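Local coordinates for toxin secretion ATP-binding protein (Vibrio parahaemolyticus RIMD 2210633, PDB 3B79), which is the N-terminal peptidase C39-like domain of a probable ABC-type exporter, whose ATPase and membrane parts are thought to drive toxin secretion, at residues D6-S11 with G79-L84; A55-A60 with R120-K125; A72-K77 with E111-Q116. All coordinates share one frame; numbering follows the deposited sequence. Where two conformers were deposited one is given.

Contact 1: residues D6-S11 with G79-L84; sequences DPLLNS and GDSCVL
Ser81 keeps OG between its own backbone N and carbonyl carbon (chi1 71°), and Ser11 holds OG anti to its carbonyl carbon (chi1 -61°); these torsions bring the two hydroxyl oxygens to 3.2 Å between Ser11 OG and Ser81 OG. Apolar contacts flank this pair. Leu8 lays CD2 against Ser81 CB at 3.6 Å, and one turn further on Val83 CG2 rests on Ser11 CB at 3.8 Å. Pro7 offers the CB and CG corner of its ring to Asp80, with Asp80 OD1, in one of two conformers, 3.4 Å from Pro7 CB. The helix beginning at Pro7 runs almost parallel to the strand (13°). In the papain-like fold of C39 peptidases the active-site helix packs on the sheet. In active members the cysteine heads this helix and the histidine begins the facing strand; Pro7 and Asp80 appear to occupy those places, consistent with a C39-like domain that is not a working protease. Asp6 is the N-cap, its OD1 accepting a nearly straight bond from Leu9 N, which arrives from above the carboxylate plane, while OD2 accepts from Leu39 N. Water 1 lies between the two backbones, 2.7 Å from Pro7 O and 2.9 Å from Ser81 O, and may bridge them. Leu8 and Ser11 also touch Ile73 of the adjoining strand.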
loop_
_atom_site.group_PDB
_atom_site.type_symbol
_atom_site.label_atom_id
_atom_site.label_comp_id
_atom_site.label_asym_id
_atom_site.label_seq_id
_atom_site.Cartn_x
_atom_site.Cartn_y
_atom_site.Cartn_z
ATOM N N ASP A 6 3.606 9.875 5.826
ATOM C CA ASP A 6 4.239 9.180 4.711
ATOM C C ASP A 6 3.215 8.132 4.206
ATOM O O ASP A 6 2.981 7.131 4.884
ATOM C CB ASP A 6 5.509 8.537 5.247
ATOM C CG ASP A 6 6.247 7.749 4.179
ATOM O OD1 ASP A 6 5.630 7.337 3.179
ATOM O OD2 ASP A 6 7.439 7.520 4.360
ATOM N N PRO A 7 2.611 8.343 3.030
ATOM C CA PRO A 7 1.562 7.402 2.609
ATOM C C PRO A 7 2.076 5.974 2.356
ATOM O O PRO A 7 1.367 5.030 2.680
ATOM C CB PRO A 7 1.042 7.996 1.287
ATOM C CG PRO A 7 1.747 9.223 1.052
ATOM C CD PRO A 7 2.793 9.472 2.094
ATOM N N LEU A 8 3.253 5.805 1.747
ATOM C CA LEU A 8 3.764 4.476 1.473
ATOM C C LEU A 8 4.111 3.764 2.762
ATOM O O LEU A 8 3.892 2.552 2.882
ATOM C CB LEU A 8 4.983 4.516 0.539
ATOM C CG LEU A 8 4.763 4.521 -0.964
ATOM C CD1 LEU A 8 6.117 4.627 -1.575
ATOM C CD2 LEU A 8 4.013 3.292 -1.472
ATOM N N LEU A 9 4.680 4.482 3.722
ATOM C CA LEU A 9 4.984 3.892 5.019
ATOM C C LEU A 9 3.680 3.484 5.717
ATOM O O LEU A 9 3.599 2.388 6.298
ATOM C CB LEU A 9 5.796 4.882 5.888
ATOM C CG LEU A 9 6.231 4.324 7.265
ATOM C CD1 LEU A 9 7.020 3.026 7.155
ATOM C CD2 LEU A 9 7.083 5.402 7.992
ATOM N N ASN A 10 2.647 4.335 5.653
ATOM C CA ASN A 10 1.371 3.955 6.252
ATOM C C ASN A 10 0.857 2.657 5.622
ATOM O O ASN A 10 0.376 1.739 6.315
ATOM C CB ASN A 10 0.340 5.087 6.061
ATOM C CG ASN A 10 -0.935 4.854 6.860
ATOM O OD1 ASN A 10 -1.987 4.362 6.326
ATOM N ND2 ASN A 10 -0.848 5.110 8.135
ATOM N N SER A 11 0.928 2.589 4.293
ATOM C CA SER A 11 0.423 1.400 3.604
ATOM C C SER A 11 1.230 0.149 4.004
ATOM O O SER A 11 0.670 -0.924 4.234
ATOM C CB SER A 11 0.497 1.604 2.076
ATOM O OG SER A 11 -0.311 2.702 1.684
ATOM N N GLY A 79 2.318 11.166 -5.874
ATOM C CA GLY A 79 3.157 10.629 -4.794
ATOM C C GLY A 79 2.351 10.020 -3.659
ATOM O O GLY A 79 2.876 9.840 -2.575
ATOM N N ASP A 80 1.078 9.716 -3.892
ATOM C CA ASP A 80 0.235 9.142 -2.856
ATOM C C ASP A 80 0.170 7.622 -3.035
ATOM O O ASP A 80 0.616 7.073 -4.062
ATOM C CB ASP A 80 -1.159 9.775 -2.906
ATOM C CG ASP A 80 -2.006 9.463 -1.690
ATOM O OD1 ASP A 80 -1.507 9.159 -0.555
ATOM O OD2 ASP A 80 -3.253 9.581 -1.871
ATOM N N SER A 81 -0.398 6.946 -2.045
ATOM C CA SER A 81 -0.533 5.478 -2.085
ATOM C C SER A 81 -1.659 5.091 -1.156
ATOM O O SER A 81 -2.018 5.846 -0.232
ATOM C CB SER A 81 0.748 4.779 -1.629
ATOM O OG SER A 81 0.925 4.944 -0.228
ATOM N N CYS A 82 -2.161 3.896 -1.366
ATOM C CA CYS A 82 -3.101 3.326 -0.410
ATOM C C CYS A 82 -2.989 1.812 -0.421
ATOM O O CYS A 82 -2.346 1.226 -1.303
ATOM C CB CYS A 82 -4.560 3.747 -0.660
ATOM S SG CYS A 82 -5.275 3.100 -2.205
ATOM N N VAL A 83 -3.585 1.180 0.584
ATOM C CA VAL A 83 -3.760 -0.257 0.541
ATOM C C VAL A 83 -5.065 -0.535 -0.206
ATOM O O VAL A 83 -6.080 0.125 0.058
ATOM C CB VAL A 83 -3.864 -0.876 1.953
ATOM C CG1 VAL A 83 -3.978 -2.386 1.904
ATOM C CG2 VAL A 83 -2.624 -0.468 2.763
ATOM N N LEU A 84 -5.056 -1.531 -1.095
ATOM C CA LEU A 84 -6.283 -2.072 -1.660
ATOM C C LEU A 84 -6.597 -3.340 -0.881
ATOM O O LEU A 84 -5.839 -4.330 -0.926
ATOM C CB LEU A 84 -6.093 -2.430 -3.156
ATOM C CG LEU A 84 -7.353 -3.009 -3.803
ATOM C CD1 LEU A 84 -8.554 -2.032 -3.736
ATOM C CD2 LEU A 84 -7.059 -3.371 -5.301
HETATM O O HOH W 1 -1.240 5.863 2.524
#

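Contact 2: residues A55-A60 with R120-K125; sequences AKENRA and RYFLVK
Strands 55-59 and 120-125 run antiparallel at 148°, Lys56 with Leu123 and Asn58 with Tyr121 forming the hydrogen-bonded pairs, while Ala55, Glu57 and Arg59 stand opposite Val124, Phe122 and Arg120 in the non-hydrogen-bonded ones. The bonds of the Asn58-Tyr121 pair are the straighter ones: Asn58 N meets Tyr121 O at 2.8 Å, close to the direction of the C=O bond, whereas the donors of the Lys56-Leu123 pair are tilted from their carbonyl planes. On the face carrying Phe122, Glu57 CB sits above the ring, 3.9 Å from its centroid and displaced toward the rim, a CH-pi contact. Glu57 CG is anti to the backbone N (chi1 -165°), and the extended chain carries the carboxylate past the CZ side of the ring, its plane 15° from that of the phenyl group. Its OE2 forms a long salt bridge with Arg120 NE at 4.0 Å. Water 2 closes the gap, donating to Glu57 OE2 at 2.6 Å and accepting from Arg120 NE at 2.7 Å. Strand 53-59 is an outermost strand, within this chain, of the antiparallel sheet of this C39-like domain, and helix 44-51 packs on the Phe122 side, with Ala55 touching Ala48 and Phe122 touching Leu44 and Pro45. The other face belongs to Tyr121, whose ring leans across to the neighbouring strand: CE2 lies 3.5 Å from Asn58 CB and 3.6 Å from Ala60 CB. On the Phe122 side, Arg59 and Arg120 run side by side, pointing the same way. Water 3 links them, accepting hydrogen bonds from Arg59 NE and Arg120 NH1, an oxygen between two groups whose like charges would be expected to repel.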
loop_
_atom_site.group_PDB
_atom_site.type_symbol
_atom_site.label_atom_id
_atom_site.label_comp_id
_atom_site.label_asym_id
_atom_site.label_seq_id
_atom_site.Cartn_x
_atom_site.Cartn_y
_atom_site.Cartn_z
ATOM N N ALA A 55 8.174 -7.174 -1.087
ATOM C CA ALA A 55 7.310 -6.320 -1.888
ATOM C C ALA A 55 7.915 -6.149 -3.262
ATOM O O ALA A 55 9.106 -5.831 -3.395
ATOM C CB ALA A 55 7.130 -4.946 -1.229
ATOM N N LYS A 56 7.088 -6.289 -4.280
ATOM C CA LYS A 56 7.575 -6.212 -5.661
ATOM C C LYS A 56 6.618 -5.360 -6.499
ATOM O O LYS A 56 5.399 -5.601 -6.484
ATOM C CB LYS A 56 7.631 -7.609 -6.300
ATOM C CG LYS A 56 8.128 -7.564 -7.775
ATOM C CD LYS A 56 8.301 -8.960 -8.380
ATOM C CE LYS A 56 7.948 -8.956 -9.898
ATOM N NZ LYS A 56 9.140 -8.779 -10.809
ATOM N N GLU A 57 7.148 -4.375 -7.235
ATOM C CA GLU A 57 6.305 -3.477 -8.026
ATOM C C GLU A 57 5.963 -4.127 -9.353
ATOM O O GLU A 57 6.815 -4.733 -10.018
ATOM C CB GLU A 57 7.035 -2.144 -8.275
ATOM C CG GLU A 57 6.101 -1.073 -8.759
ATOM C CD GLU A 57 6.786 0.266 -8.874
ATOM O OE1 GLU A 57 8.036 0.311 -8.755
ATOM O OE2 GLU A 57 6.058 1.252 -9.057
ATOM N N ASN A 58 4.702 -3.983 -9.736
ATOM C CA ASN A 58 4.178 -4.507 -11.004
ATOM C C ASN A 58 3.273 -3.509 -11.677
ATOM O O ASN A 58 2.756 -2.631 -11.004
ATOM C CB ASN A 58 3.369 -5.807 -10.798
ATOM C CG ASN A 58 4.170 -6.981 -10.322
ATOM O OD1 ASN A 58 3.733 -7.714 -9.415
ATOM N ND2 ASN A 58 5.249 -7.256 -10.947
ATOM N N ARG A 59 2.993 -3.665 -12.963
ATOM C CA ARG A 59 1.972 -2.882 -13.641
ATOM C C ARG A 59 0.766 -3.741 -13.898
ATOM O O ARG A 59 0.893 -4.885 -14.379
ATOM C CB ARG A 59 2.483 -2.389 -14.980
ATOM C CG ARG A 59 3.460 -1.219 -14.808
ATOM C CD ARG A 59 3.687 -0.497 -16.168
ATOM N NE ARG A 59 4.416 0.802 -16.029
ATOM C CZ ARG A 59 5.740 0.909 -16.009
ATOM N NH1 ARG A 59 6.500 -0.177 -16.180
ATOM N NH2 ARG A 59 6.303 2.110 -15.909
ATOM N N ALA A 60 -0.420 -3.210 -13.604
ATOM C CA ALA A 60 -1.685 -3.865 -14.006
ATOM C C ALA A 60 -2.789 -2.837 -13.957
ATOM O O ALA A 60 -2.773 -1.934 -13.087
ATOM C CB ALA A 60 -2.067 -4.996 -13.035
ATOM N N ARG A 120 0.419 1.203 -11.397
ATOM C CA ARG A 120 1.519 0.499 -10.728
ATOM C C ARG A 120 1.102 0.122 -9.312
ATOM O O ARG A 120 0.483 0.937 -8.602
ATOM C CB ARG A 120 2.755 1.394 -10.671
ATOM C CG ARG A 120 3.281 1.751 -12.059
ATOM C CD ARG A 120 4.520 2.666 -12.007
ATOM N NE ARG A 120 4.323 3.979 -11.381
ATOM C CZ ARG A 120 3.709 5.057 -11.863
ATOM N NH1 ARG A 120 3.113 5.076 -13.079
ATOM N NH2 ARG A 120 3.721 6.149 -11.071
ATOM N N TYR A 121 1.445 -1.092 -8.883
ATOM C CA TYR A 121 1.116 -1.529 -7.518
ATOM C C TYR A 121 2.234 -2.424 -7.001
ATOM O O TYR A 121 3.069 -2.883 -7.786
ATOM C CB TYR A 121 -0.248 -2.286 -7.507
ATOM C CG TYR A 121 -0.134 -3.674 -8.116
ATOM C CD1 TYR A 121 0.024 -4.782 -7.294
ATOM C CD2 TYR A 121 -0.184 -3.865 -9.519
ATOM C CE1 TYR A 121 0.190 -6.048 -7.874
ATOM C CE2 TYR A 121 -0.029 -5.123 -10.075
ATOM C CZ TYR A 121 0.150 -6.178 -9.243
ATOM O OH TYR A 121 0.328 -7.428 -9.800
ATOM N N PHE A 122 2.247 -2.668 -5.687
ATOM C CA PHE A 122 3.151 -3.645 -5.075
ATOM C C PHE A 122 2.388 -4.840 -4.611
ATOM O O PHE A 122 1.386 -4.732 -3.864
ATOM C CB PHE A 122 3.926 -3.070 -3.894
ATOM C CG PHE A 122 4.956 -2.065 -4.319
ATOM C CD1 PHE A 122 6.296 -2.462 -4.403
ATOM C CD2 PHE A 122 4.629 -0.730 -4.594
ATOM C CE1 PHE A 122 7.268 -1.559 -4.793
ATOM C CE2 PHE A 122 5.640 0.173 -4.979
ATOM C CZ PHE A 122 6.937 -0.267 -5.080
ATOM N N LEU A 123 2.889 -6.002 -5.037
ATOM C CA LEU A 123 2.512 -7.308 -4.498
ATOM C C LEU A 123 3.308 -7.561 -3.232
ATOM O O LEU A 123 4.545 -7.546 -3.295
ATOM C CB LEU A 123 2.904 -8.401 -5.510
ATOM C CG LEU A 123 2.871 -9.842 -4.967
ATOM C CD1 LEU A 123 1.447 -10.300 -4.630
ATOM C CD2 LEU A 123 3.506 -10.841 -5.922
ATOM N N VAL A 124 2.633 -7.806 -2.104
ATOM C CA VAL A 124 3.324 -7.929 -0.821
ATOM C C VAL A 124 2.990 -9.286 -0.238
ATOM O O VAL A 124 1.797 -9.675 -0.214
ATOM C CB VAL A 124 2.904 -6.803 0.144
ATOM C CG1 VAL A 124 3.756 -6.886 1.413
ATOM C CG2 VAL A 124 3.072 -5.431 -0.459
ATOM N N LYS A 125 3.998 -10.008 0.231
ATOM C CA LYS A 125 3.780 -11.331 0.835
ATOM C C LYS A 125 4.803 -11.488 1.956
ATOM O O LYS A 125 5.726 -10.690 2.091
ATOM C CB LYS A 125 3.914 -12.449 -0.223
ATOM C CG LYS A 125 5.315 -12.554 -0.774
ATOM C CD LYS A 125 5.391 -13.597 -1.882
ATOM C CE LYS A 125 6.803 -13.660 -2.449
ATOM N NZ LYS A 125 6.817 -14.686 -3.574
HETATM O O HOH W 2 6.064 3.856 -9.263
HETATM O O HOH W 3 2.753 3.041 -15.407
#

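Contact 3: residues A72-K77 with E111-Q116; sequences AILVLK and EDLLEQ
Leu74 and Leu76 both cross Leu113 at about a right angle, and the helix presents this single leucine to two residues on the same side of the strand. Leu113 CG is anti to the backbone N (chi1 -174°), and the fork beyond it ends near the strand; both of its methyls meet Leu74 CD1 at 3.9 Å, and Leu113 CD1 also meets Leu76 CD2 at 4.0 Å. Lys77 makes the polar half of the contact. Its side chain, extended beyond CG, crosses that of Gln116 at about a right angle and runs on toward Glu115. NZ donates to Glu115 O at 2.8 Å, nearly in line with the carbonyl, and forms a salt bridge with Glu115 OE2 at 3.4 Å in one of two conformers of the glutamate. Glu115 leaves its backbone pointing away from the strand, but the bend at chi2 (68°) swings CD back, and the two side chains cross obliquely. In that conformer one lysine nitrogen holds both a backbone and a side-chain oxygen of the same residue, and its charge would be expected to polarise that carbonyl. Meanwhile the main chain of Lys77 binds the next residue: Lys77 N donates to Gln116 O at 2.8 Å, an oxygen that also lies 3.2 Å from Leu76 CA in a CA-H...O contact. Water 4 donates to Lys77 O and to Gln116 OE1, adding a bridge from the side-chain amide. The directions of helix segment 111-116 and strand 72-76 differ by 64°; through Leu113 the helix also packs on Leu84 of strand 80-88 and on Ala94 and Val96 of strand 93-97, with Leu62 of a loop packing against both Leu74 and Leu113.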
loop_
_atom_site.group_PDB
_atom_site.type_symbol
_atom_site.label_atom_id
_atom_site.label_comp_id
_atom_site.label_asym_id
_atom_site.label_seq_id
_atom_site.Cartn_x
_atom_site.Cartn_y
_atom_site.Cartn_z
ATOM N N ALA A 72 -2.888 -5.285 -1.322
ATOM C CA ALA A 72 -1.793 -4.789 -2.190
ATOM C C ALA A 72 -1.590 -3.315 -1.921
ATOM O O ALA A 72 -2.461 -2.652 -1.326
ATOM C CB ALA A 72 -2.138 -5.003 -3.636
ATOM N N ILE A 73 -0.428 -2.783 -2.288
ATOM C CA ILE A 73 -0.217 -1.357 -2.117
ATOM C C ILE A 73 -0.295 -0.670 -3.479
ATOM O O ILE A 73 0.491 -1.016 -4.374
ATOM C CB ILE A 73 1.129 -1.074 -1.429
ATOM C CG1 ILE A 73 1.175 -1.725 -0.039
ATOM C CG2 ILE A 73 1.392 0.439 -1.411
ATOM C CD1 ILE A 73 2.508 -1.584 0.708
ATOM N N LEU A 74 -1.247 0.243 -3.647
ATOM C CA LEU A 74 -1.402 0.915 -4.935
ATOM C C LEU A 74 -0.605 2.201 -4.939
ATOM O O LEU A 74 -0.636 2.974 -3.968
ATOM C CB LEU A 74 -2.855 1.266 -5.169
ATOM C CG LEU A 74 -3.877 0.123 -5.114
ATOM C CD1 LEU A 74 -5.256 0.627 -5.415
ATOM C CD2 LEU A 74 -3.475 -1.038 -6.010
ATOM N N VAL A 75 0.075 2.466 -6.059
ATOM C CA VAL A 75 0.691 3.775 -6.252
ATOM C C VAL A 75 -0.323 4.681 -6.917
ATOM O O VAL A 75 -0.905 4.366 -7.965
ATOM C CB VAL A 75 1.933 3.629 -7.154
ATOM C CG1 VAL A 75 2.540 5.003 -7.419
ATOM C CG2 VAL A 75 2.967 2.681 -6.517
ATOM N N LEU A 76 -0.569 5.826 -6.275
ATOM C CA LEU A 76 -1.615 6.774 -6.716
ATOM C C LEU A 76 -0.913 8.047 -7.241
ATOM O O LEU A 76 0.255 8.293 -6.966
ATOM C CB LEU A 76 -2.534 7.141 -5.543
ATOM C CG LEU A 76 -3.234 5.933 -4.892
ATOM C CD1 LEU A 76 -4.055 6.442 -3.709
ATOM C CD2 LEU A 76 -4.116 5.161 -5.858
ATOM N N LYS A 77 -1.655 8.828 -8.005
ATOM C CA LYS A 77 -1.116 10.068 -8.591
ATOM C C LYS A 77 -0.625 11.007 -7.496
ATOM O O LYS A 77 -1.146 11.026 -6.388
ATOM C CB LYS A 77 -2.209 10.768 -9.406
ATOM C CG LYS A 77 -2.599 10.032 -10.677
ATOM C CD LYS A 77 -3.769 10.757 -11.346
ATOM C CE LYS A 77 -4.144 10.016 -12.636
ATOM N NZ LYS A 77 -5.418 10.594 -13.220
ATOM N N GLU A 111 -15.002 4.256 -9.078
ATOM C CA GLU A 111 -14.667 5.326 -10.026
ATOM C C GLU A 111 -13.559 6.234 -9.470
ATOM O O GLU A 111 -12.609 6.617 -10.178
ATOM C CB GLU A 111 -15.943 6.162 -10.414
ATOM C CG GLU A 111 -16.487 7.259 -9.483
ATOM C CD GLU A 111 -18.016 7.591 -9.654
ATOM O OE1 GLU A 111 -18.397 8.759 -10.006
ATOM O OE2 GLU A 111 -18.828 6.661 -9.414
ATOM N N ASP A 112 -13.665 6.526 -8.182
ATOM C CA ASP A 112 -12.723 7.434 -7.527
ATOM C C ASP A 112 -11.322 6.840 -7.470
ATOM O O ASP A 112 -10.320 7.548 -7.665
ATOM C CB ASP A 112 -13.213 7.747 -6.103
ATOM C CG ASP A 112 -14.421 8.643 -6.093
ATOM O OD1 ASP A 112 -14.706 9.291 -7.099
ATOM O OD2 ASP A 112 -15.020 8.765 -5.008
ATOM N N LEU A 113 -11.253 5.537 -7.194
ATOM C CA LEU A 113 -9.963 4.880 -7.154
ATOM C C LEU A 113 -9.378 4.771 -8.563
ATOM O O LEU A 113 -8.165 5.027 -8.781
ATOM C CB LEU A 113 -10.100 3.494 -6.503
ATOM C CG LEU A 113 -8.783 2.771 -6.273
ATOM C CD1 LEU A 113 -7.784 3.593 -5.464
ATOM C CD2 LEU A 113 -9.063 1.435 -5.597
ATOM N N LEU A 114 -10.215 4.467 -9.549
ATOM C CA LEU A 114 -9.736 4.380 -10.955
ATOM C C LEU A 114 -9.100 5.692 -11.374
ATOM O O LEU A 114 -8.077 5.698 -12.053
ATOM C CB LEU A 114 -10.900 4.052 -11.884
ATOM C CG LEU A 114 -11.345 2.577 -11.905
ATOM C CD1 LEU A 114 -12.727 2.416 -12.600
ATOM C CD2 LEU A 114 -10.321 1.686 -12.602
ATOM N N GLU A 115 -9.692 6.824 -10.995
ATOM C CA GLU A 115 -9.141 8.130 -11.410
ATOM C C GLU A 115 -7.812 8.478 -10.781
ATOM O O GLU A 115 -7.073 9.305 -11.324
ATOM C CB GLU A 115 -10.147 9.284 -11.170
ATOM C CG GLU A 115 -9.611 10.737 -11.398
ATOM C CD GLU A 115 -9.272 11.115 -12.853
ATOM O OE1 GLU A 115 -9.805 10.505 -13.805
ATOM O OE2 GLU A 115 -8.470 12.059 -13.015
ATOM N N GLN A 116 -7.522 7.941 -9.596
ATOM C CA GLN A 116 -6.238 8.250 -8.958
ATOM C C GLN A 116 -5.157 7.191 -9.166
ATOM O O GLN A 116 -3.986 7.431 -8.828
ATOM C CB GLN A 116 -6.371 8.541 -7.453
ATOM C CG GLN A 116 -7.331 9.681 -7.161
ATOM C CD GLN A 116 -6.946 10.971 -7.855
ATOM O OE1 GLN A 116 -5.758 11.304 -7.970
ATOM N NE2 GLN A 116 -7.959 11.681 -8.380
HETATM O O HOH W 4 -3.933 10.451 -5.888
#

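From the N terminus, helix 7-18 opens the chain, and contact 1 closes a long loop when residues 79-84 return to it. Before that return the chain has laid down 55-60, the start of contact 2, and 72-77, the start of contact 3, so contact 1 crosses both. Contact 3 closes at 111-116, inside the larger loop that contact 2 completes at 120-125. All three meet in one sheet: strand 72-76 lies between strand 80-88 of contact 1 and strand 120-126 of contact 2, with probable backbone hydrogen bonds to each. Together they join the N-terminal helix, an edge strand and helix 110-116 to that sheet.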